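The same site in two structures of acetyl xylan esterase from Metagenome, which acts as a bifunctional feruloyl and acetyl xylan esterase of the alpha/beta hydrolase fold, active on complex natural xylans: PDB 6XYC (chain A, 1.85 Å), residues 46-51 and 120-125, and PDB 6TKX (chain B, 2.06 Å), residues 53-58 and 127-132. Both blocks share one frame: the second was fitted to the first on N, CA, C and O of the twelve residues, RMSD 0.10 Å. Numbering follows each deposited sequence.

Structure 1 (6XYC). With AES (4-(2-aminoethyl)benzenesulfonyl fluoride), chain C.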
loop_
_atom_site.group_PDB
_atom_site.type_symbol
_atom_site.label_atom_id
_atom_site.label_comp_id
_atom_site.label_asym_id
_atom_site.label_seq_id
_atom_site.Cartn_x
_atom_site.Cartn_y
_atom_site.Cartn_z
ATOM N N TYR A 46 5.342 3.217 3.294
ATOM C CA TYR A 46 5.757 2.941 4.663
ATOM C C TYR A 46 4.550 2.663 5.554
ATOM O O TYR A 46 3.410 3.030 5.244
ATOM C CB TYR A 46 6.528 4.130 5.241
ATOM C CG TYR A 46 5.789 5.451 5.119
ATOM C CD1 TYR A 46 6.121 6.359 4.120
ATOM C CD2 TYR A 46 4.747 5.789 5.983
ATOM C CE1 TYR A 46 5.447 7.558 3.988
ATOM C CE2 TYR A 46 4.073 6.999 5.863
ATOM C CZ TYR A 46 4.423 7.875 4.855
ATOM O OH TYR A 46 3.762 9.073 4.720
ATOM N N GLY A 47 4.822 2.020 6.684
ATOM C CA GLY A 47 3.860 1.890 7.760
ATOM C C GLY A 47 4.126 2.901 8.860
ATOM O O GLY A 47 5.271 3.243 9.155
ATOM N N SER A 48 3.043 3.377 9.470
ATOM C CA SER A 48 3.144 4.441 10.462
ATOM C C SER A 48 1.850 4.640 11.238
ATOM O O SER A 48 1.642 5.705 11.826
ATOM C CB SER A 48 3.508 5.760 9.783
ATOM O OG SER A 48 2.388 6.277 9.071
ATOM N N ALA A 49 0.977 3.628 11.250
ATOM C CA ALA A 49 -0.365 3.774 11.815
ATOM C C ALA A 49 -1.067 4.995 11.220
ATOM O O ALA A 49 -1.860 5.664 11.887
ATOM C CB ALA A 49 -0.320 3.858 13.343
ATOM N N TRP A 50 -0.749 5.298 9.957
ATOM C CA TRP A 50 -1.279 6.424 9.183
ATOM C C TRP A 50 -0.811 7.786 9.694
ATOM O O TRP A 50 -1.263 8.818 9.175
ATOM C CB TRP A 50 -2.814 6.406 9.127
ATOM C CG TRP A 50 -3.370 5.158 8.496
ATOM C CD1 TRP A 50 -3.302 4.805 7.180
ATOM C CD2 TRP A 50 -4.074 4.102 9.158
ATOM N NE1 TRP A 50 -3.911 3.590 6.982
ATOM C CE2 TRP A 50 -4.397 3.137 8.180
ATOM C CE3 TRP A 50 -4.459 3.873 10.483
ATOM C CZ2 TRP A 50 -5.088 1.968 8.486
ATOM C CZ3 TRP A 50 -5.145 2.713 10.782
ATOM C CH2 TRP A 50 -5.448 1.773 9.791
ATOM N N PHE A 51 0.107 7.826 10.669
ATOM C CA PHE A 51 0.458 9.093 11.302
ATOM C C PHE A 51 1.548 9.856 10.550
ATOM O O PHE A 51 1.623 11.083 10.668
ATOM C CB PHE A 51 0.939 8.883 12.745
ATOM C CG PHE A 51 -0.158 8.583 13.733
ATOM C CD1 PHE A 51 -1.356 9.276 13.710
ATOM C CD2 PHE A 51 0.031 7.600 14.697
ATOM C CE1 PHE A 51 -2.360 8.993 14.622
ATOM C CE2 PHE A 51 -0.963 7.307 15.611
ATOM C CZ PHE A 51 -2.159 8.011 15.580
ATOM N N PHE A 120 3.917 -1.903 4.228
ATOM C CA PHE A 120 3.845 -2.638 5.489
ATOM C C PHE A 120 2.984 -1.893 6.511
ATOM O O PHE A 120 2.995 -0.661 6.557
ATOM C CB PHE A 120 5.267 -2.953 6.054
ATOM C CG PHE A 120 6.228 -1.791 6.075
ATOM C CD1 PHE A 120 6.960 -1.443 4.952
ATOM C CD2 PHE A 120 6.435 -1.084 7.246
ATOM C CE1 PHE A 120 7.842 -0.386 4.988
ATOM C CE2 PHE A 120 7.321 -0.040 7.284
ATOM C CZ PHE A 120 8.023 0.310 6.158
ATOM N N SER A 121 2.238 -2.654 7.332
ATOM C CA SER A 121 1.238 -2.144 8.255
ATOM C C SER A 121 0.341 -1.173 7.492
ATOM O O SER A 121 -0.306 -1.560 6.508
ATOM C CB SER A 121 1.887 -1.497 9.478
ATOM O OG SER A 121 0.964 -1.470 10.553
ATOM N N SER A 122 0.257 0.087 7.937
ATOM C CA SER A 122 -0.704 0.998 7.333
ATOM C C SER A 122 -0.412 1.176 5.856
ATOM O O SER A 122 -1.330 1.453 5.082
ATOM C CB SER A 122 -0.730 2.348 8.065
ATOM O OG SER A 122 0.534 2.964 8.130
ATOM N N GLY A 123 0.842 0.991 5.436
ATOM C CA GLY A 123 1.146 1.000 4.013
ATOM C C GLY A 123 0.643 -0.237 3.296
ATOM O O GLY A 123 0.302 -0.180 2.112
ATOM N N GLY A 124 0.602 -1.373 3.994
ATOM C CA GLY A 124 -0.049 -2.549 3.442
ATOM C C GLY A 124 -1.549 -2.380 3.345
ATOM O O GLY A 124 -2.177 -2.886 2.408
ATOM N N HIS A 125 -2.142 -1.671 4.308
ATOM C CA HIS A 125 -3.556 -1.316 4.237
ATOM C C HIS A 125 -3.851 -0.476 2.998
ATOM O O HIS A 125 -4.800 -0.755 2.256
ATOM C CB HIS A 125 -3.942 -0.569 5.513
ATOM C CG HIS A 125 -5.194 0.241 5.399
ATOM N ND1 HIS A 125 -5.197 1.557 4.987
ATOM C CD2 HIS A 125 -6.481 -0.071 5.678
ATOM C CE1 HIS A 125 -6.436 2.016 5.003
ATOM N NE2 HIS A 125 -7.235 1.047 5.415
HETATM C C3 AES C . -1.012 0.091 14.619
HETATM C C2 AES C . 0.002 -0.097 13.728
HETATM C C1 AES C . -0.257 -0.016 12.394
HETATM S S AES C . 1.091 -0.222 11.323
HETATM O O1S AES C . 1.269 0.996 10.490
HETATM O O2S AES C . 2.325 -0.192 12.102
HETATM C C6 AES C . -1.502 0.245 11.918
HETATM C C5 AES C . -2.530 0.434 12.818
HETATM C C4 AES C . -2.280 0.361 14.169
HETATM C C7 AES C . -3.437 0.558 15.204
HETATM C C8 AES C . -4.586 -0.443 14.921
HETATM N N8 AES C . -5.421 -0.459 16.075
HETATM O O HOH W 1 1.590 4.805 6.498
#
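Ser-122 OG is gripped by Ser-48 N at 2.9 Å, by water 1 at 2.7 Å and, weakly, by Trp-50 N. With chi1 at 56°, OG lies between its own backbone N and carbonyl carbon and faces the loop 46-51. Water 1 also donates to Tyr-46 O. The loop follows strand 39-45; Ser-121 sits between strand 114-120 and helix 122-131, consistent with a nucleophile elbow, and probably forms a Ser-His-Asp triad with His-262 and Asp-230. Ser-121 OG is bonded covalently to S of AES. The sulfonyl oxygen O1S accepts from Ala-49 N (2.8 Å) and Ser-122 N (2.9 Å). Ser-122 CB lies over a face of the five-membered ring of Trp-50, a CH-pi contact. Trp-50 CZ2 stands over the His-125 ring, the two rings nearly perpendicular. His-125 NE2 bonds to Ile-209 O. Tyr-46 CA sits over one face of the Phe-120 ring, another CH-pi contact.

Structure 2 (6TKX). With SO4 (sulfate ion), chain D.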
loop_
_atom_site.group_PDB
_atom_site.type_symbol
_atom_site.label_atom_id
_atom_site.label_comp_id
_atom_site.label_asym_id
_atom_site.label_seq_id
_atom_site.Cartn_x
_atom_site.Cartn_y
_atom_site.Cartn_z
ATOM N N TYR B 53 5.324 3.153 3.280
ATOM C CA TYR B 53 5.730 2.912 4.660
ATOM C C TYR B 53 4.512 2.667 5.562
ATOM O O TYR B 53 3.375 3.042 5.235
ATOM C CB TYR B 53 6.529 4.112 5.193
ATOM C CG TYR B 53 5.800 5.436 5.090
ATOM C CD1 TYR B 53 6.097 6.344 4.067
ATOM C CD2 TYR B 53 4.813 5.770 5.990
ATOM C CE1 TYR B 53 5.435 7.546 3.961
ATOM C CE2 TYR B 53 4.136 6.955 5.898
ATOM C CZ TYR B 53 4.436 7.840 4.889
ATOM O OH TYR B 53 3.730 9.009 4.821
ATOM N N GLY B 54 4.769 2.033 6.712
ATOM C CA GLY B 54 3.768 1.859 7.756
ATOM C C GLY B 54 4.053 2.851 8.864
ATOM O O GLY B 54 5.183 3.253 9.055
ATOM N N SER B 55 3.006 3.292 9.558
ATOM C CA SER B 55 3.145 4.417 10.474
ATOM C C SER B 55 1.862 4.665 11.243
ATOM O O SER B 55 1.659 5.755 11.763
ATOM C CB SER B 55 3.530 5.679 9.703
ATOM O OG SER B 55 2.375 6.262 9.086
ATOM N N ALA B 56 0.959 3.697 11.260
ATOM C CA ALA B 56 -0.349 3.883 11.854
ATOM C C ALA B 56 -1.071 5.063 11.230
ATOM O O ALA B 56 -1.870 5.730 11.892
ATOM C CB ALA B 56 -0.240 4.070 13.375
ATOM N N TRP B 57 -0.776 5.338 9.956
ATOM C CA TRP B 57 -1.278 6.475 9.177
ATOM C C TRP B 57 -0.790 7.825 9.685
ATOM O O TRP B 57 -1.204 8.856 9.155
ATOM C CB TRP B 57 -2.816 6.509 9.102
ATOM C CG TRP B 57 -3.342 5.276 8.502
ATOM C CD1 TRP B 57 -3.243 4.903 7.204
ATOM C CD2 TRP B 57 -4.031 4.215 9.173
ATOM N NE1 TRP B 57 -3.822 3.676 7.018
ATOM C CE2 TRP B 57 -4.338 3.243 8.212
ATOM C CE3 TRP B 57 -4.453 4.012 10.491
ATOM C CZ2 TRP B 57 -5.032 2.072 8.526
ATOM C CZ3 TRP B 57 -5.122 2.851 10.799
ATOM C CH2 TRP B 57 -5.397 1.892 9.822
ATOM N N PHE B 58 0.111 7.850 10.664
ATOM C CA PHE B 58 0.509 9.083 11.325
ATOM C C PHE B 58 1.607 9.846 10.604
ATOM O O PHE B 58 1.713 11.060 10.779
ATOM C CB PHE B 58 1.004 8.779 12.746
ATOM C CG PHE B 58 -0.091 8.517 13.740
ATOM C CD1 PHE B 58 -1.282 9.206 13.682
ATOM C CD2 PHE B 58 0.074 7.616 14.746
ATOM C CE1 PHE B 58 -2.288 8.981 14.606
ATOM C CE2 PHE B 58 -0.969 7.391 15.678
ATOM C CZ PHE B 58 -2.109 8.100 15.611
ATOM N N PHE B 127 3.868 -1.856 4.215
ATOM C CA PHE B 127 3.837 -2.627 5.456
ATOM C C PHE B 127 3.001 -1.900 6.491
ATOM O O PHE B 127 2.958 -0.654 6.531
ATOM C CB PHE B 127 5.219 -2.963 6.009
ATOM C CG PHE B 127 6.203 -1.856 5.936
ATOM C CD1 PHE B 127 6.900 -1.617 4.757
ATOM C CD2 PHE B 127 6.476 -1.075 7.068
ATOM C CE1 PHE B 127 7.833 -0.587 4.680
ATOM C CE2 PHE B 127 7.427 -0.038 7.010
ATOM C CZ PHE B 127 8.094 0.210 5.803
ATOM N N SER B 128 2.243 -2.691 7.244
ATOM C CA SER B 128 1.414 -2.116 8.269
ATOM C C SER B 128 0.404 -1.207 7.563
ATOM O O SER B 128 -0.296 -1.674 6.653
ATOM C CB SER B 128 2.347 -1.446 9.300
ATOM O OG SER B 128 1.560 -0.924 10.341
ATOM N N SER B 129 0.251 0.060 7.964
ATOM C CA SER B 129 -0.733 0.941 7.349
ATOM C C SER B 129 -0.470 1.096 5.849
ATOM O O SER B 129 -1.410 1.224 5.067
ATOM C CB SER B 129 -0.741 2.302 8.073
ATOM O OG SER B 129 0.581 2.863 8.184
ATOM N N GLY B 130 0.794 1.066 5.435
ATOM C CA GLY B 130 1.100 1.057 4.010
ATOM C C GLY B 130 0.577 -0.176 3.296
ATOM O O GLY B 130 0.167 -0.101 2.136
ATOM N N GLY B 131 0.596 -1.325 3.978
ATOM C CA GLY B 131 -0.013 -2.532 3.446
ATOM C C GLY B 131 -1.508 -2.374 3.335
ATOM O O GLY B 131 -2.130 -2.865 2.388
ATOM N N HIS B 132 -2.104 -1.666 4.297
ATOM C CA HIS B 132 -3.513 -1.322 4.203
ATOM C C HIS B 132 -3.750 -0.521 2.946
ATOM O O HIS B 132 -4.616 -0.868 2.139
ATOM C CB HIS B 132 -3.925 -0.557 5.465
ATOM C CG HIS B 132 -5.136 0.304 5.327
ATOM N ND1 HIS B 132 -5.055 1.659 5.072
ATOM C CD2 HIS B 132 -6.456 0.032 5.508
ATOM C CE1 HIS B 132 -6.271 2.177 5.068
ATOM N NE2 HIS B 132 -7.140 1.207 5.312
HETATM S S SO4 D . 3.583 0.729 12.927
HETATM O O1 SO4 D . 4.680 -0.137 13.347
HETATM O O2 SO4 D . 2.443 -0.059 12.454
HETATM O O3 SO4 D . 4.106 1.574 11.863
HETATM O O4 SO4 D . 3.108 1.537 14.056
HETATM O O HOH W 2 1.717 4.521 6.331
#
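Ser-129 OG is gripped by Ser-55 N at 2.8 Å, by water 2 at 2.7 Å and, weakly, by Trp-57 N. With chi1 at 51°, OG lies between its own backbone N and carbonyl carbon and faces the loop 53-58. Water 2 also donates to Tyr-53 O. Ser-128, the probable nucleophile at the elbow, probably forms a Ser-His-Asp triad with His-269 and Asp-237. A sulfate ion, probably from the crystallisation liquor, lies beside Ser-128 OG. Its O3 is 3.1 Å from Ser-55 N. Ser-129 CB lies over a face of the five-membered ring of Trp-57, a CH-pi contact. Trp-57 CZ2 stands over the His-132 ring, the two rings nearly perpendicular. His-132 NE2 bonds to Ile-216 O. Tyr-53 CA sits over one face of the Phe-127 ring, another CH-pi contact.

Structure 1 against structure 2
The bond from the loop to the serine after the probable nucleophile is kept: Ser-48(A) N to Ser-122(A) OG, and Ser-55(B) N to Ser-129(B) OG. Waters 1 and 2 occupy the same place. Tyr-46(A), Ser-48(A), Trp-50(A), Phe-120(A), Ser-122(A) and His-125(A) keep their places, as do Tyr-53(B), Ser-55(B), Trp-57(B), Phe-127(B), Ser-129(B) and His-132(B); the CA atoms coincide within the error. The difference is the bound group. In structure 1 AES is joined covalently to Ser-121(A) through its sulfur, and its O1S takes bonds from Ala-49(A) N and Ser-122(A) N. In structure 2 a sulfate ion takes this place, wholly or in part. It touches Gly-54(B), Ser-55(B), Ala-56(B) and Ser-128(B); AES touches Ser-122(A) as well as their counterparts. After superposition Ser-128(B) OG stands 1.3 Å apart from the place of the AES sulfur. That is far too short for non-bonded atoms, so a sulfur there would have to be bonded to the serine. The AES ring and its aminoethyl arm have no counterpart in the sulfate.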